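Local structure of COG0546: Predicted phosphatases (Streptococcus pneumoniae, 2AH5) at residues A[178-183]-A[203-208]. The protein is probably a phosphatase of the haloacid dehalogenase-like hydrolase superfamily, although its substrate is unknown. Sequence-based numbering, arbitrary orientation.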
ATOM      1  N   LEU A 178      -8.004  -9.350   3.459  1.00 12.52           N
ATOM      2  CA  LEU A 178      -7.066 -10.449   3.350  1.00 12.42           C
ATOM      3  C   LEU A 178      -5.678  -9.929   3.737  1.00 12.08           C
ATOM      4  O   LEU A 178      -5.081  -9.100   3.009  1.00 11.59           O
ATOM      5  CB  LEU A 178      -7.056 -10.995   1.923  1.00 11.71           C
ATOM      6  CG  LEU A 178      -6.389 -12.373   1.706  1.00 11.77           C
ATOM      7  CD1 LEU A 178      -6.909 -12.988   0.424  1.00 12.60           C
ATOM      8  CD2 LEU A 178      -4.867 -12.335   1.721  1.00 10.92           C
ATOM      9  N   ALA A 179      -5.182 -10.387   4.887  1.00 11.88           N
ATOM     10  CA  ALA A 179      -3.896  -9.908   5.410  1.00 12.05           C
ATOM     11  C   ALA A 179      -2.737 -10.651   4.758  1.00 12.65           C
ATOM     12  O   ALA A 179      -2.780 -11.869   4.624  1.00 14.05           O
ATOM     13  CB  ALA A 179      -3.814 -10.082   6.955  1.00 12.85           C
ATOM     14  N   ILE A 180      -1.688  -9.919   4.400  1.00 12.27           N
ATOM     15  CA  ILE A 180      -0.474 -10.558   3.886  1.00 12.38           C
ATOM     16  C   ILE A 180       0.708 -10.184   4.762  1.00 13.04           C
ATOM     17  O   ILE A 180       0.766  -9.068   5.297  1.00 12.62           O
ATOM     18  CB  ILE A 180      -0.224 -10.261   2.380  1.00 11.63           C
ATOM     19  CG1 ILE A 180       0.232  -8.796   2.134  1.00 13.93           C
ATOM     20  CG2 ILE A 180      -1.464 -10.734   1.550  1.00 11.87           C
ATOM     21  CD1 ILE A 180       1.777  -8.594   2.225  1.00 16.41           C
ATOM     22  N   THR A 181       1.636 -11.125   4.936  1.00 14.10           N
ATOM     23  CA  THR A 181       2.686 -10.949   5.939  1.00 16.51           C
ATOM     24  C   THR A 181       4.099 -10.929   5.350  1.00 17.02           C
ATOM     25  O   THR A 181       5.077 -10.924   6.111  1.00 18.02           O
ATOM     26  CB  THR A 181       2.607 -12.048   7.031  1.00 15.44           C
ATOM     27  OG1 THR A 181       2.843 -13.317   6.419  1.00 16.24           O
ATOM     28  CG2 THR A 181       1.226 -12.081   7.690  1.00 17.74           C
ATOM     29  N   TRP A 182       4.202 -10.955   4.015  1.00 17.03           N
ATOM     30  CA  TRP A 182       5.504 -10.864   3.319  1.00 18.13           C
ATOM     31  C   TRP A 182       5.960  -9.406   3.188  1.00 19.11           C
ATOM     32  O   TRP A 182       7.043  -9.127   2.640  1.00 19.69           O
ATOM     33  CB  TRP A 182       5.457 -11.539   1.934  1.00 17.79           C
ATOM     34  CG  TRP A 182       4.574 -10.861   0.920  1.00 16.16           C
ATOM     35  CD1 TRP A 182       4.822  -9.678   0.265  1.00 15.79           C
ATOM     36  CD2 TRP A 182       3.321 -11.342   0.419  1.00 15.80           C
ATOM     37  NE1 TRP A 182       3.790  -9.395  -0.607  1.00 15.88           N
ATOM     38  CE2 TRP A 182       2.850 -10.390  -0.523  1.00 15.40           C
ATOM     39  CE3 TRP A 182       2.540 -12.475   0.685  1.00 16.03           C
ATOM     40  CZ2 TRP A 182       1.629 -10.530  -1.191  1.00 16.48           C
ATOM     41  CZ3 TRP A 182       1.320 -12.615   0.015  1.00 15.63           C
ATOM     42  CH2 TRP A 182       0.879 -11.654  -0.915  1.00 16.77           C
ATOM     43  N   GLY A 183       5.130  -8.487   3.676  1.00 19.19           N
ATOM     44  CA  GLY A 183       5.336  -7.052   3.456  1.00 21.28           C
ATOM     45  C   GLY A 183       5.771  -6.284   4.683  1.00 22.69           C
ATOM     46  O   GLY A 183       6.535  -6.796   5.517  1.00 21.99           O
ATOM     47  N   LEU A 203       1.245 -17.028  -3.548  1.00 17.55           N
ATOM     48  CA  LEU A 203       0.367 -18.080  -4.123  1.00 18.53           C
ATOM     49  C   LEU A 203      -0.616 -18.701  -3.125  1.00 18.70           C
ATOM     50  O   LEU A 203      -1.669 -19.278  -3.508  1.00 19.28           O
ATOM     51  CB  LEU A 203       1.140 -19.136  -4.947  1.00 18.62           C
ATOM     52  CG  LEU A 203       2.009 -18.601  -6.098  1.00 20.57           C
ATOM     53  CD1 LEU A 203       2.588 -19.764  -6.926  1.00 22.06           C
ATOM     54  CD2 LEU A 203       1.272 -17.621  -7.006  1.00 19.55           C
ATOM     55  N   GLU A 204      -0.351 -18.486  -1.839  1.00 17.85           N
ATOM     56  CA  GLU A 204      -1.306 -18.873  -0.810  1.00 17.97           C
ATOM     57  C   GLU A 204      -2.656 -18.061  -0.946  1.00 18.35           C
ATOM     58  O   GLU A 204      -3.735 -18.532  -0.589  1.00 16.74           O
ATOM     59  CB  GLU A 204      -0.648 -18.629   0.525  1.00 19.30           C
ATOM     60  CG  GLU A 204      -1.328 -19.264   1.674  1.00 20.44           C
ATOM     61  CD  GLU A 204      -0.573 -19.015   2.968  1.00 22.00           C
ATOM     62  OE1 GLU A 204       0.512 -18.366   2.945  1.00 20.42           O
ATOM     63  OE2 GLU A 204      -1.100 -19.468   3.994  1.00 21.60           O
ATOM     64  N   VAL A 205      -2.558 -16.864  -1.520  1.00 16.51           N
ATOM     65  CA  VAL A 205      -3.726 -15.985  -1.704  1.00 16.85           C
ATOM     66  C   VAL A 205      -4.785 -16.672  -2.567  1.00 16.90           C
ATOM     67  O   VAL A 205      -5.988 -16.497  -2.391  1.00 16.51           O
ATOM     68  CB  VAL A 205      -3.318 -14.643  -2.353  1.00 17.08           C
ATOM     69  CG1 VAL A 205      -4.554 -13.839  -2.739  1.00 18.45           C
ATOM     70  CG2 VAL A 205      -2.458 -13.800  -1.391  1.00 19.14           C
ATOM     71  N   LEU A 206      -4.311 -17.471  -3.513  1.00 17.22           N
ATOM     72  CA  LEU A 206      -5.152 -18.014  -4.573  1.00 18.11           C
ATOM     73  C   LEU A 206      -6.174 -18.987  -4.033  1.00 18.43           C
ATOM     74  O   LEU A 206      -7.283 -19.053  -4.536  1.00 18.10           O
ATOM     75  CB  LEU A 206      -4.273 -18.712  -5.600  1.00 17.27           C
ATOM     76  CG  LEU A 206      -3.455 -17.756  -6.439  1.00 18.48           C
ATOM     77  CD1 LEU A 206      -2.448 -18.576  -7.245  1.00 21.68           C
ATOM     78  CD2 LEU A 206      -4.374 -16.935  -7.371  1.00 21.66           C
ATOM     79  N   ALA A 207      -5.786 -19.723  -2.992  1.00 19.89           N
ATOM     80  CA  ALA A 207      -6.634 -20.744  -2.364  1.00 20.84           C
ATOM     81  C   ALA A 207      -7.937 -20.176  -1.810  1.00 21.32           C
ATOM     82  O   ALA A 207      -8.961 -20.865  -1.785  1.00 21.85           O
ATOM     83  CB  ALA A 207      -5.849 -21.469  -1.252  1.00 20.85           C
ATOM     84  N   TYR A 208      -7.915 -18.911  -1.367  1.00 21.41           N
ATOM     85  CA  TYR A 208      -9.125 -18.298  -0.857  1.00 21.68           C
ATOM     86  C   TYR A 208     -10.205 -18.261  -1.911  1.00 22.06           C
ATOM     87  O   TYR A 208     -11.374 -18.461  -1.597  1.00 22.25           O
ATOM     88  CB  TYR A 208      -8.889 -16.883  -0.306  1.00 21.06           C
ATOM     89  CG  TYR A 208     -10.089 -16.320   0.432  1.00 21.92           C
ATOM     90  CD1 TYR A 208     -10.614 -16.978   1.550  1.00 21.83           C
ATOM     91  CD2 TYR A 208     -10.712 -15.142   0.006  1.00 21.30           C
ATOM     92  CE1 TYR A 208     -11.706 -16.465   2.240  1.00 22.97           C
ATOM     93  CE2 TYR A 208     -11.821 -14.619   0.684  1.00 21.50           C
ATOM     94  CZ  TYR A 208     -12.311 -15.288   1.800  1.00 22.89           C
ATOM     95  OH  TYR A 208     -13.393 -14.802   2.507  1.00 24.26           O
TER
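V205, which packs against L178, sits in a short, weakly bonded helix whose shortest backbone bond runs from L206 N to L203 O, 3.2 Å. Y208 N to V205 O adds a second bond at 3.3 Å. No hydrogen bond joins 203-208 to 178-183, and the contact is apolar. The V205 side chain is turned toward 178-183, and its two methyls divide the contacts between L178, I180 and W182. Its CG1, anti to the backbone N (chi1 171°), lies 4.0 Å from L178 CD1. Its CG2 reaches L178 CD2 at 4.2 Å. The two side chains cross obliquely. The same CG2 also meets the indole of W182, 4.0 Å from CH2. It comes to the ring edge, near the ring plane, and the side chains cross at about a right angle. One face of that indole is covered by I180 CD1, 3.4 Å above the plane and over its centre. I180 CG2 lies 4.4 Å from V205 CG2, at the margin of the contact. The segments belong to the Rossmann-like core of the HAD fold. Strand 176-180 lies in the parallel sheet between 157-161 and the outermost strand 197-199. Helix 204-208 follows that last strand and packs back over the sheet, nearly antiparallel to 178-180 (172°). I160 and A199, on the two flanking strands, also touch V205. At the far end of the turn, L178 CD1 approaches Y208 CD2 obliquely to the ring. Y208 OH is hydrogen-bonded to OE1 of Q176, at the start of strand 176-180. W182 has its own anchor, a bond from NE1 to T14 O. T14 belongs to a DxDx(T/V) sequence at a strand end, consistent with the HAD nucleophile motif. F86 meets the W182 ring edge-to-face.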